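Probable cobalt-precorrin-6B C(15)-methyltransferase (decarboxylating) (Methanothermobacter thermautotrophicus, PDB 1L3I) probably methylates C-15 of cobalt-precorrin-6B and then decarboxylates C-12, using S-adenosyl-L-methionine, in anaerobic adenosylcobalamin biosynthesis. Local coordinates at residues A[1-13]-A[64-78]. Numbering follows the deposited sequence.
Sequences MIPDDEFIKNPSV and NPEAISTTEMNLQRH
Asn74 pairs its side-chain amide with the backbone of Ile8, an example of how one asparagine can fix a loop to a helix. Its OD1 accepts from Ile8 N at 2.8 Å in a nearly straight bond (175°), while its ND2 gives a longer one, 3.3 Å, to Ile8 O. ND2 also donates to Thr44 O in the cofactor-binding loop, and an alanine in place of Asn74 would probably leave Ile8 N and Thr44 O without these mates and the N-terminal segment freer to shift. One turn on, His78 NE2 donates to Glu6 O (2.8 Å) within its ring plane, and Ile2 CG2 rests on that ring's face. A water links Glu6 O, Asn74 OD1 and Arg77 NE. Packing is tight at Ile8, whose CG1 lies over the Arg77 guanidinium and only 3.2 Å from Met73 CE; buried Val13 sets CG1 against Ala67 CB (3.7 Å). Exposed Ser12 marks the looser side, where Asn10 brings ND2 only to 3.6 Å from Glu66 OE1. Residues 1-13 thus run along helix 65-77 of the Rossmann-like domain, whose Ala67 touches S-adenosyl-L-homocysteine; Ile2, Phe7 and His78 pack on helix 46-52, and Ile68 and Leu75 on strand 84-88.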
# COMPACT_ATOMS: atom_id res chain seq x y z
N MSE A 1 -6.38 -18.93 -12.90
CA MSE A 1 -7.36 -18.60 -11.83
C MSE A 1 -8.79 -18.44 -12.32
O MSE A 1 -9.05 -17.94 -13.41
CB MSE A 1 -6.97 -17.30 -11.16
CG MSE A 1 -5.63 -17.34 -10.52
SE MSE A 1 -5.50 -18.45 -8.99
CE MSE A 1 -4.10 -19.55 -9.64
N ILE A 2 -9.71 -18.89 -11.47
CA ILE A 2 -11.13 -18.76 -11.74
C ILE A 2 -11.37 -17.31 -11.32
O ILE A 2 -11.11 -16.94 -10.17
CB ILE A 2 -11.93 -19.75 -10.87
CG1 ILE A 2 -11.61 -21.18 -11.34
CG2 ILE A 2 -13.40 -19.44 -10.93
CD1 ILE A 2 -11.97 -22.26 -10.37
N PRO A 3 -11.76 -16.45 -12.28
CA PRO A 3 -12.00 -15.05 -11.94
C PRO A 3 -12.92 -14.90 -10.73
O PRO A 3 -13.81 -15.72 -10.51
CB PRO A 3 -12.64 -14.49 -13.22
CG PRO A 3 -12.06 -15.33 -14.29
CD PRO A 3 -12.11 -16.71 -13.69
N ASP A 4 -12.71 -13.83 -9.97
CA ASP A 4 -13.48 -13.53 -8.76
C ASP A 4 -14.96 -13.38 -9.06
O ASP A 4 -15.80 -13.90 -8.33
CB ASP A 4 -13.01 -12.21 -8.14
CG ASP A 4 -11.73 -12.35 -7.35
OD1 ASP A 4 -11.38 -13.48 -6.96
OD2 ASP A 4 -11.07 -11.32 -7.08
N ASP A 5 -15.27 -12.69 -10.16
CA ASP A 5 -16.65 -12.45 -10.54
C ASP A 5 -17.34 -13.66 -11.11
O ASP A 5 -18.43 -13.54 -11.67
CB ASP A 5 -16.77 -11.28 -11.51
CG ASP A 5 -16.05 -11.51 -12.81
OD1 ASP A 5 -15.91 -12.67 -13.28
OD2 ASP A 5 -15.63 -10.48 -13.38
N GLU A 6 -16.66 -14.80 -11.05
CA GLU A 6 -17.23 -16.05 -11.53
C GLU A 6 -17.59 -17.00 -10.37
O GLU A 6 -17.68 -18.21 -10.55
CB GLU A 6 -16.31 -16.71 -12.54
CG GLU A 6 -16.22 -15.92 -13.83
CD GLU A 6 -15.40 -16.64 -14.89
OE1 GLU A 6 -15.08 -17.84 -14.71
OE2 GLU A 6 -15.08 -15.99 -15.91
N PHE A 7 -17.77 -16.40 -9.19
CA PHE A 7 -18.16 -17.10 -7.96
C PHE A 7 -19.50 -16.49 -7.54
O PHE A 7 -19.66 -15.27 -7.54
CB PHE A 7 -17.14 -16.82 -6.85
CG PHE A 7 -15.87 -17.59 -6.98
CD1 PHE A 7 -14.81 -17.10 -7.74
CD2 PHE A 7 -15.73 -18.83 -6.36
CE1 PHE A 7 -13.64 -17.83 -7.87
CE2 PHE A 7 -14.55 -19.57 -6.49
CZ PHE A 7 -13.50 -19.07 -7.25
N ILE A 8 -20.46 -17.32 -7.15
CA ILE A 8 -21.74 -16.78 -6.71
C ILE A 8 -21.64 -16.51 -5.22
O ILE A 8 -21.20 -17.36 -4.44
CB ILE A 8 -22.92 -17.75 -6.98
CG1 ILE A 8 -23.03 -18.05 -8.47
CG2 ILE A 8 -24.22 -17.10 -6.53
CD1 ILE A 8 -23.61 -16.91 -9.32
N LYS A 9 -21.98 -15.29 -4.84
CA LYS A 9 -21.92 -14.92 -3.44
C LYS A 9 -23.25 -15.06 -2.70
O LYS A 9 -24.30 -14.77 -3.25
CB LYS A 9 -21.45 -13.47 -3.31
CG LYS A 9 -19.95 -13.30 -3.31
CD LYS A 9 -19.58 -11.91 -2.81
CE LYS A 9 -19.53 -10.92 -3.95
NZ LYS A 9 -18.33 -11.19 -4.73
N ASN A 10 -23.16 -15.55 -1.47
CA ASN A 10 -24.31 -15.68 -0.58
C ASN A 10 -24.09 -14.49 0.37
O ASN A 10 -22.98 -14.25 0.83
CB ASN A 10 -24.27 -17.01 0.17
CG ASN A 10 -25.30 -17.08 1.27
OD1 ASN A 10 -25.27 -16.30 2.20
ND2 ASN A 10 -26.22 -18.02 1.16
N PRO A 11 -25.15 -13.75 0.71
CA PRO A 11 -24.91 -12.60 1.60
C PRO A 11 -24.35 -12.84 3.02
O PRO A 11 -23.82 -11.92 3.63
CB PRO A 11 -26.27 -11.88 1.58
CG PRO A 11 -27.25 -12.98 1.30
CD PRO A 11 -26.56 -13.83 0.28
N SER A 12 -24.41 -14.07 3.51
CA SER A 12 -23.92 -14.37 4.85
C SER A 12 -22.57 -15.09 4.87
O SER A 12 -22.09 -15.48 5.93
CB SER A 12 -24.94 -15.25 5.59
OG SER A 12 -24.97 -16.57 5.04
N VAL A 13 -22.00 -15.32 3.69
CA VAL A 13 -20.73 -16.04 3.57
C VAL A 13 -19.69 -15.12 2.92
O VAL A 13 -19.90 -14.60 1.83
CB VAL A 13 -20.90 -17.36 2.74
CG1 VAL A 13 -19.58 -18.08 2.61
CG2 VAL A 13 -21.93 -18.27 3.37
N ASN A 64 -20.40 -22.63 8.94
CA ASN A 64 -21.59 -22.17 8.26
C ASN A 64 -22.12 -23.13 7.21
O ASN A 64 -21.47 -23.37 6.19
CB ASN A 64 -21.32 -20.79 7.63
CG ASN A 64 -22.62 -20.05 7.21
OD1 ASN A 64 -22.56 -19.05 6.49
ND2 ASN A 64 -23.76 -20.51 7.69
N PRO A 65 -23.34 -23.68 7.44
CA PRO A 65 -24.00 -24.61 6.52
C PRO A 65 -24.09 -23.91 5.17
O PRO A 65 -23.96 -24.53 4.12
CB PRO A 65 -25.39 -24.75 7.12
CG PRO A 65 -25.15 -24.62 8.56
CD PRO A 65 -24.19 -23.47 8.64
N GLU A 66 -24.30 -22.59 5.21
CA GLU A 66 -24.43 -21.78 4.02
C GLU A 66 -23.13 -21.64 3.25
O GLU A 66 -23.15 -21.47 2.03
CB GLU A 66 -24.98 -20.40 4.38
CG GLU A 66 -26.45 -20.43 4.77
CD GLU A 66 -27.42 -20.58 3.57
OE1 GLU A 66 -27.07 -21.19 2.53
OE2 GLU A 66 -28.56 -20.08 3.68
N ALA A 67 -22.01 -21.67 3.97
CA ALA A 67 -20.71 -21.60 3.32
C ALA A 67 -20.49 -22.94 2.58
O ALA A 67 -20.00 -22.97 1.45
CB ALA A 67 -19.62 -21.38 4.34
N ILE A 68 -20.91 -24.04 3.20
CA ILE A 68 -20.75 -25.36 2.60
C ILE A 68 -21.61 -25.47 1.33
O ILE A 68 -21.19 -26.04 0.32
CB ILE A 68 -21.11 -26.48 3.60
CG1 ILE A 68 -20.10 -26.51 4.76
CG2 ILE A 68 -21.19 -27.83 2.88
CD1 ILE A 68 -18.67 -26.82 4.35
N SER A 69 -22.80 -24.89 1.41
CA SER A 69 -23.72 -24.89 0.27
C SER A 69 -23.18 -24.02 -0.88
O SER A 69 -23.22 -24.44 -2.04
CB SER A 69 -25.09 -24.38 0.75
OG SER A 69 -25.99 -24.20 -0.33
N THR A 70 -22.67 -22.83 -0.56
CA THR A 70 -22.11 -21.89 -1.55
C THR A 70 -20.88 -22.50 -2.25
O THR A 70 -20.74 -22.38 -3.48
CB THR A 70 -21.72 -20.56 -0.87
OG1 THR A 70 -22.88 -20.02 -0.23
CG2 THR A 70 -21.18 -19.56 -1.87
N THR A 71 -20.02 -23.15 -1.47
CA THR A 71 -18.84 -23.81 -2.02
C THR A 71 -19.25 -24.96 -2.96
O THR A 71 -18.73 -25.04 -4.08
CB THR A 71 -17.84 -24.29 -0.91
OG1 THR A 71 -17.36 -23.16 -0.18
CG2 THR A 71 -16.63 -25.00 -1.51
N GLU A 72 -20.20 -25.82 -2.56
CA GLU A 72 -20.62 -26.94 -3.43
C GLU A 72 -21.24 -26.39 -4.72
O GLU A 72 -20.97 -26.89 -5.82
CB GLU A 72 -21.60 -27.88 -2.72
CG GLU A 72 -22.10 -29.10 -3.55
CD GLU A 72 -20.98 -30.01 -4.18
OE1 GLU A 72 -19.95 -30.30 -3.53
OE2 GLU A 72 -21.17 -30.49 -5.33
N MSE A 73 -21.98 -25.31 -4.58
CA MSE A 73 -22.62 -24.64 -5.70
C MSE A 73 -21.56 -24.12 -6.69
O MSE A 73 -21.68 -24.32 -7.90
CB MSE A 73 -23.44 -23.49 -5.16
CG MSE A 73 -24.62 -23.13 -5.99
SE MSE A 73 -24.97 -21.26 -5.72
CE MSE A 73 -24.56 -20.69 -7.50
N ASN A 74 -20.53 -23.45 -6.17
CA ASN A 74 -19.46 -22.92 -7.01
C ASN A 74 -18.58 -24.03 -7.61
O ASN A 74 -18.06 -23.90 -8.73
CB ASN A 74 -18.61 -21.89 -6.24
CG ASN A 74 -19.31 -20.53 -6.14
OD1 ASN A 74 -19.86 -20.04 -7.12
ND2 ASN A 74 -19.27 -19.93 -4.96
N LEU A 75 -18.44 -25.14 -6.88
CA LEU A 75 -17.67 -26.28 -7.37
C LEU A 75 -18.41 -26.87 -8.57
O LEU A 75 -17.84 -27.06 -9.64
CB LEU A 75 -17.58 -27.35 -6.28
CG LEU A 75 -16.56 -27.11 -5.18
CD1 LEU A 75 -16.74 -28.16 -4.09
CD2 LEU A 75 -15.18 -27.17 -5.79
N GLN A 76 -19.71 -27.10 -8.40
CA GLN A 76 -20.51 -27.66 -9.47
C GLN A 76 -20.54 -26.84 -10.74
O GLN A 76 -20.40 -27.38 -11.83
CB GLN A 76 -21.94 -27.90 -9.02
CG GLN A 76 -22.76 -28.50 -10.12
CD GLN A 76 -24.22 -28.31 -9.89
OE1 GLN A 76 -24.93 -29.27 -9.56
NE2 GLN A 76 -24.68 -27.06 -10.01
N ARG A 77 -20.75 -25.53 -10.61
CA ARG A 77 -20.78 -24.65 -11.78
C ARG A 77 -19.48 -24.61 -12.60
O ARG A 77 -19.47 -24.22 -13.77
CB ARG A 77 -21.18 -23.24 -11.35
CG ARG A 77 -22.64 -23.12 -10.92
CD ARG A 77 -22.93 -21.78 -10.25
NE ARG A 77 -21.95 -20.77 -10.57
CZ ARG A 77 -22.15 -19.73 -11.38
NH1 ARG A 77 -23.34 -19.56 -11.97
NH2 ARG A 77 -21.17 -18.85 -11.61
N HIS A 78 -18.36 -24.97 -11.98
CA HIS A 78 -17.10 -24.98 -12.71
C HIS A 78 -16.68 -26.40 -13.11
O HIS A 78 -15.55 -26.61 -13.57
CB HIS A 78 -15.99 -24.28 -11.91
CG HIS A 78 -16.16 -22.80 -11.84
ND1 HIS A 78 -15.75 -21.95 -12.83
CD2 HIS A 78 -16.75 -22.02 -10.89
CE1 HIS A 78 -16.09 -20.70 -12.52
NE2 HIS A 78 -16.70 -20.73 -11.34
O HOH W 1 -19.29 -20.21 -9.91